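Coat protein (Tobacco streak virus, PDB 4Y6X) probably self-assembles into the viral capsid and binds the viral RNA, this chain being its jelly-roll beta-barrel part, seen as a domain-swapped dimer. Local coordinates at residues K20-N23 / N24-W27; G114-L118 / N119-D123. All coordinates share one frame; numbering follows the deposited sequence.

Interaction 1: K20-N23 / N24-W27; sequences KLPN and NQVW
One face of the Trp27 indole is covered by Leu21, whose CD1 lies 3.4 Å from the centroid of the five-membered ring and 15° off the ring normal. That geometry defines a CH-pi contact made over the face, not at an edge. The other methyl reaches the benzene half of the indole, with Leu21 CD2 3.9 Å from Trp27 CZ2, so the forked end of the leucine spans both rings. Its placement follows from chi1 of -62°, which sets Leu21 CG anti to the carbonyl carbon and lets the fork descend onto the ring.

The second flat group, the Gln25 amide, lies against aliphatic atoms of the loop. Gln25 OE1 is 3.6 Å from Leu21 CD2, and Gln25 NE2 is 3.7 Å from Pro22 CG; these are van der Waals approaches of a polar group to carbon. The side chain is extended beyond CG (chi2 -180°), which carries the amide out across the proline ring. Asn24 adds a smaller contact, its OD1 lying 3.4 Å from Pro22 CB.

What folds the chain back is a type I beta turn from Pro22 to Gln25, closed by a hydrogen bond from Gln25 N to Pro22 O of 3.2 Å. This bond closes the turn that brings Leu21 and Pro22 back over Gln25 and Trp27.

The turn leads directly into strand 25-30, at the margin of its sheet within this chain. Trp27 NE1 is hydrogen-bonded to Leu19 O, which fixes the rim of the indole to the incoming loop, while the ring also packs on Trp146 and Ala148 of strand 140-150 and on Leu68 of strand 63-73. Pro157 of the second subunit touches Trp27 as well, placing this tryptophan at the dimer interface.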
ATOM      1  N   LYS A  20       9.699   9.570 -18.846  1.00 42.11           N
ATOM      2  CA  LYS A  20       8.460  10.049 -19.470  1.00 39.29           C
ATOM      3  C   LYS A  20       7.669   8.874 -19.999  1.00 34.50           C
ATOM      4  O   LYS A  20       8.238   7.884 -20.465  1.00 33.47           O
ATOM      5  CB  LYS A  20       8.825  11.036 -20.579  1.00 44.47           C
ATOM      6  CG  LYS A  20       9.493  12.283 -20.020  1.00 51.84           C
ATOM      7  CD  LYS A  20       8.538  13.132 -19.182  1.00 59.56           C
ATOM      8  N   LEU A  21       6.347   8.954 -19.908  1.00 32.86           N
ATOM      9  CA  LEU A  21       5.443   7.915 -20.485  1.00 32.33           C
ATOM     10  C   LEU A  21       4.538   8.412 -21.647  1.00 30.39           C
ATOM     11  O   LEU A  21       4.235   9.579 -21.698  1.00 25.96           O
ATOM     12  CB  LEU A  21       4.524   7.394 -19.386  1.00 30.05           C
ATOM     13  CG  LEU A  21       5.255   6.715 -18.240  1.00 29.57           C
ATOM     14  CD1 LEU A  21       4.318   6.414 -17.125  1.00 28.77           C
ATOM     15  CD2 LEU A  21       5.922   5.434 -18.696  1.00 30.73           C
ATOM     16  N   PRO A  22       4.052   7.498 -22.507  1.00 29.31           N
ATOM     17  CA  PRO A  22       2.958   7.887 -23.400  1.00 33.43           C
ATOM     18  C   PRO A  22       1.764   8.334 -22.566  1.00 34.43           C
ATOM     19  O   PRO A  22       1.632   8.009 -21.380  1.00 25.30           O
ATOM     20  CB  PRO A  22       2.605   6.597 -24.152  1.00 33.32           C
ATOM     21  CG  PRO A  22       3.773   5.698 -23.979  1.00 36.24           C
ATOM     22  CD  PRO A  22       4.432   6.092 -22.685  1.00 34.04           C
ATOM     23  N   ASN A  23       0.869   9.018 -23.227  1.00 33.16           N
ATOM     24  CA  ASN A  23      -0.268   9.651 -22.585  1.00 35.47           C
ATOM     25  C   ASN A  23      -1.321   8.664 -22.091  1.00 30.75           C
ATOM     26  O   ASN A  23      -2.085   8.960 -21.188  1.00 36.72           O
ATOM     27  CB  ASN A  23      -0.834  10.625 -23.626  1.00 43.63           C
ATOM     28  CG  ASN A  23      -1.791  11.601 -23.050  1.00 53.61           C
ATOM     29  OD1 ASN A  23      -1.507  12.255 -22.048  1.00 62.67           O
ATOM     30  ND2 ASN A  23      -2.960  11.714 -23.678  1.00 58.23           N
ATOM     31  N   ASN A  24      -1.328   7.447 -22.604  1.00 26.60           N
ATOM     32  CA  ASN A  24      -2.209   6.428 -22.073  1.00 28.92           C
ATOM     33  C   ASN A  24      -1.630   5.502 -20.938  1.00 27.10           C
ATOM     34  O   ASN A  24      -2.225   4.478 -20.587  1.00 23.88           O
ATOM     35  CB  ASN A  24      -2.685   5.578 -23.216  1.00 27.01           C
ATOM     36  CG  ASN A  24      -1.584   4.789 -23.834  1.00 33.38           C
ATOM     37  OD1 ASN A  24      -0.413   5.128 -23.736  1.00 32.81           O
ATOM     38  ND2 ASN A  24      -1.952   3.718 -24.486  1.00 40.82           N
ATOM     39  N   GLN A  25      -0.534   5.920 -20.327  1.00 27.04           N
ATOM     40  CA  GLN A  25       0.083   5.172 -19.201  1.00 28.73           C
ATOM     41  C   GLN A  25       0.314   6.101 -18.004  1.00 25.73           C
ATOM     42  O   GLN A  25       0.490   7.260 -18.209  1.00 25.80           O
ATOM     43  CB  GLN A  25       1.432   4.670 -19.668  1.00 29.23           C
ATOM     44  CG  GLN A  25       1.332   3.589 -20.706  1.00 32.40           C
ATOM     45  CD  GLN A  25       2.700   3.101 -21.156  1.00 34.53           C
ATOM     46  OE1 GLN A  25       3.661   3.199 -20.441  1.00 33.89           O
ATOM     47  NE2 GLN A  25       2.763   2.561 -22.351  1.00 36.91           N
ATOM     48  N   VAL A  26       0.368   5.552 -16.791  1.00 23.20           N
ATOM     49  CA  VAL A  26       0.795   6.262 -15.604  1.00 23.59           C
ATOM     50  C   VAL A  26       1.786   5.404 -14.799  1.00 21.19           C
ATOM     51  O   VAL A  26       1.856   4.184 -14.957  1.00 20.71           O
ATOM     52  CB  VAL A  26      -0.368   6.629 -14.656  1.00 27.28           C
ATOM     53  CG1 VAL A  26      -1.256   7.664 -15.313  1.00 31.48           C
ATOM     54  CG2 VAL A  26      -1.172   5.395 -14.250  1.00 25.90           C
ATOM     55  N   TRP A  27       2.506   6.083 -13.926  1.00 18.61           N
ATOM     56  CA  TRP A  27       3.367   5.486 -12.926  1.00 20.89           C
ATOM     57  C   TRP A  27       2.577   5.230 -11.691  1.00 24.28           C
ATOM     58  O   TRP A  27       1.811   6.095 -11.269  1.00 27.57           O
ATOM     59  CB  TRP A  27       4.526   6.407 -12.568  1.00 19.05           C
ATOM     60  CG  TRP A  27       5.595   6.527 -13.632  1.00 20.61           C
ATOM     61  CD1 TRP A  27       5.877   7.618 -14.399  1.00 21.41           C
ATOM     62  CD2 TRP A  27       6.493   5.504 -14.038  1.00 19.46           C
ATOM     63  NE1 TRP A  27       6.943   7.337 -15.227  1.00 20.52           N
ATOM     64  CE2 TRP A  27       7.309   6.037 -15.055  1.00 20.06           C
ATOM     65  CE3 TRP A  27       6.739   4.198 -13.588  1.00 20.07           C
ATOM     66  CZ2 TRP A  27       8.301   5.319 -15.643  1.00 19.84           C
ATOM     67  CZ3 TRP A  27       7.692   3.473 -14.200  1.00 20.11           C
ATOM     68  CH2 TRP A  27       8.495   4.027 -15.195  1.00 21.03           C
TER

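Interaction 2: G114-L118 / N119-D123; sequences GGKLL and NQLDD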
ATOM      1  N   GLY A 114       6.125  -5.480 -21.655  1.00 40.95           N
ATOM      2  CA  GLY A 114       5.492  -5.850 -22.911  1.00 44.80           C
ATOM      3  C   GLY A 114       4.014  -5.581 -23.097  1.00 45.76           C
ATOM      4  O   GLY A 114       3.396  -6.107 -24.015  1.00 43.82           O
ATOM      5  N   GLY A 115       3.410  -4.772 -22.236  1.00 44.94           N
ATOM      6  CA  GLY A 115       1.971  -4.532 -22.332  1.00 36.09           C
ATOM      7  C   GLY A 115       1.128  -5.705 -21.888  1.00 37.02           C
ATOM      8  O   GLY A 115      -0.013  -5.818 -22.280  1.00 43.41           O
ATOM      9  N   LYS A 116       1.671  -6.584 -21.058  1.00 36.09           N
ATOM     10  CA  LYS A 116       0.984  -7.797 -20.693  1.00 33.72           C
ATOM     11  C   LYS A 116       0.069  -7.588 -19.487  1.00 37.98           C
ATOM     12  O   LYS A 116       0.260  -6.645 -18.699  1.00 30.94           O
ATOM     13  CB  LYS A 116       2.003  -8.886 -20.371  1.00 39.27           C
ATOM     14  CG  LYS A 116       2.918  -9.313 -21.551  1.00 42.10           C
ATOM     15  CD  LYS A 116       3.816 -10.442 -21.050  1.00 50.10           C
ATOM     16  CE  LYS A 116       4.859 -10.959 -22.035  1.00 55.76           C
ATOM     17  NZ  LYS A 116       4.565 -10.661 -23.453  1.00 59.31           N
ATOM     18  N   LEU A 117      -0.860  -8.519 -19.298  1.00 38.01           N
ATOM     19  CA  LEU A 117      -1.736  -8.546 -18.128  1.00 41.45           C
ATOM     20  C   LEU A 117      -1.083  -9.317 -17.018  1.00 37.57           C
ATOM     21  O   LEU A 117      -0.136 -10.085 -17.226  1.00 35.00           O
ATOM     22  CB  LEU A 117      -3.061  -9.216 -18.449  1.00 45.61           C
ATOM     23  CG  LEU A 117      -4.118  -8.426 -19.258  1.00 55.06           C
ATOM     24  CD1 LEU A 117      -3.614  -8.084 -20.636  1.00 55.34           C
ATOM     25  CD2 LEU A 117      -5.436  -9.187 -19.378  1.00 60.73           C
ATOM     26  N   LEU A 118      -1.596  -9.127 -15.813  1.00 36.64           N
ATOM     27  CA  LEU A 118      -1.050  -9.788 -14.622  1.00 43.06           C
ATOM     28  C   LEU A 118      -0.983 -11.310 -14.733  1.00 47.36           C
ATOM     29  O   LEU A 118       0.033 -11.911 -14.358  1.00 42.44           O
ATOM     30  CB  LEU A 118      -1.825  -9.386 -13.363  1.00 45.26           C
ATOM     31  CG  LEU A 118      -1.233  -9.914 -12.036  1.00 54.20           C
ATOM     32  CD1 LEU A 118       0.250  -9.554 -11.862  1.00 57.44           C
ATOM     33  CD2 LEU A 118      -2.044  -9.404 -10.858  1.00 58.01           C
ATOM     34  N   ASN A 119      -2.015 -11.938 -15.279  1.00 47.96           N
ATOM     35  CA  ASN A 119      -2.010 -13.388 -15.398  1.00 53.20           C
ATOM     36  C   ASN A 119      -0.881 -13.899 -16.289  1.00 54.17           C
ATOM     37  O   ASN A 119      -0.491 -15.058 -16.162  1.00 53.08           O
ATOM     38  CB  ASN A 119      -3.381 -13.955 -15.852  1.00 59.01           C
ATOM     39  CG  ASN A 119      -3.897 -13.322 -17.138  1.00 64.03           C
ATOM     40  OD1 ASN A 119      -3.250 -13.364 -18.178  1.00 71.72           O
ATOM     41  ND2 ASN A 119      -5.085 -12.740 -17.066  1.00 72.10           N
ATOM     42  N   GLN A 120      -0.359 -13.053 -17.180  1.00 49.68           N
ATOM     43  CA  GLN A 120       0.796 -13.413 -18.006  1.00 46.68           C
ATOM     44  C   GLN A 120       2.161 -13.119 -17.346  1.00 49.94           C
ATOM     45  O   GLN A 120       3.178 -13.586 -17.832  1.00 55.93           O
ATOM     46  CB  GLN A 120       0.752 -12.669 -19.327  1.00 48.69           C
ATOM     47  CG  GLN A 120      -0.353 -13.010 -20.291  1.00 56.14           C
ATOM     48  CD  GLN A 120      -0.509 -11.899 -21.307  1.00 60.51           C
ATOM     49  OE1 GLN A 120      -1.153 -10.892 -21.039  1.00 53.46           O
ATOM     50  NE2 GLN A 120       0.121 -12.056 -22.471  1.00 65.36           N
ATOM     51  N   LEU A 121       2.182 -12.355 -16.257  1.00 42.20           N
ATOM     52  CA  LEU A 121       3.409 -11.991 -15.549  1.00 39.96           C
ATOM     53  C   LEU A 121       3.507 -12.598 -14.158  1.00 42.75           C
ATOM     54  O   LEU A 121       4.543 -12.463 -13.481  1.00 42.83           O
ATOM     55  CB  LEU A 121       3.494 -10.483 -15.411  1.00 37.91           C
ATOM     56  CG  LEU A 121       3.552  -9.664 -16.716  1.00 40.72           C
ATOM     57  CD1 LEU A 121       3.315  -8.196 -16.480  1.00 39.50           C
ATOM     58  CD2 LEU A 121       4.872  -9.857 -17.424  1.00 39.02           C
ATOM     59  N   ASP A 122       2.467 -13.295 -13.727  1.00 49.31           N
ATOM     60  CA  ASP A 122       2.404 -13.734 -12.321  1.00 57.54           C
ATOM     61  C   ASP A 122       3.341 -14.913 -12.005  1.00 50.55           C
ATOM     62  O   ASP A 122       3.433 -15.298 -10.857  1.00 51.41           O
ATOM     63  CB  ASP A 122       0.968 -13.974 -11.832  1.00 70.54           C
ATOM     64  CG  ASP A 122       0.247 -15.078 -12.587  1.00 81.23           C
ATOM     65  OD1 ASP A 122       0.824 -15.637 -13.555  1.00 94.98           O
ATOM     66  OD2 ASP A 122      -0.916 -15.376 -12.205  1.00 95.95           O
ATOM     67  N   ASP A 123       4.029 -15.471 -13.007  1.00 43.55           N
ATOM     68  CA  ASP A 123       5.091 -16.440 -12.781  1.00 42.51           C
ATOM     69  C   ASP A 123       6.530 -15.804 -12.699  1.00 37.23           C
ATOM     70  O   ASP A 123       7.522 -16.534 -12.656  1.00 37.07           O
ATOM     71  CB  ASP A 123       5.050 -17.470 -13.938  1.00 47.15           C
TER
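Leu117 O takes two backbone donors from the short helix that follows: Gln120 N at 3.0 Å and, by a weak bond with an angle of only 122°, Leu121 N. The better-formed bond from Leu121 N goes to Leu118 O, at 2.9 Å. Together these i to i+3 bonds and the weak i to i+4 bond describe a single, weakly bonded helical turn of largely 3-10 character.

Gln120 returns to the strand end through its side chain. Its OE1 accepts the N-H of Leu117 at 3.0 Å in a nearly straight bond (168°), with the donor tilted out of the amide plane. Main chain and side chain of the glutamine therefore grip the same residue from both its N-H and its C=O, closing the strand-to-helix corner on itself. A chi1 of -67° holds Gln120 CG beside its own backbone N, and the chain extended beyond CG then carries the amide back to the strand.

Lys116 crosses Gln120 and Leu121 at about a right angle with its aliphatic part. Its CB stands 3.8 Å from Gln120 OE1, and its CD meets Leu121 CD2 at 3.8 Å. Leu117 CB also lies 3.6 Å from Gln120 OE1, so carbon atoms of two successive residues border the amide oxygen.

This corner joins the end of strand 107-117 to helix 118-121. Lys116 still pairs through its backbone with Phe64 of the neighbouring strand 63-73, whereas Leu118 and Leu121 turn onto Phe64 and onto Phe48 of helix 48-52.

Overall arrangement
The two contacts come in series along the chain, interaction 1 first, with their centres 18 Å apart and their nearest atoms about 7 Å apart without touching. Both reach the same four-stranded antiparallel sheet, ordered 25-30, 140-150, 63-73, 107-117, and they belong to its two outermost strands within this chain. Interaction 1 is at the start of one edge strand and interaction 2 at the end of the other; side chains of both contacts touch strand 63-73. Their surroundings differ: residues 20-27 also meet the second subunit, whereas no other chain of the dimer touches residues 114-123. Interaction 1 thus lies at the subunit interface, while interaction 2 is a strand-to-helix turn packed within its own jelly roll.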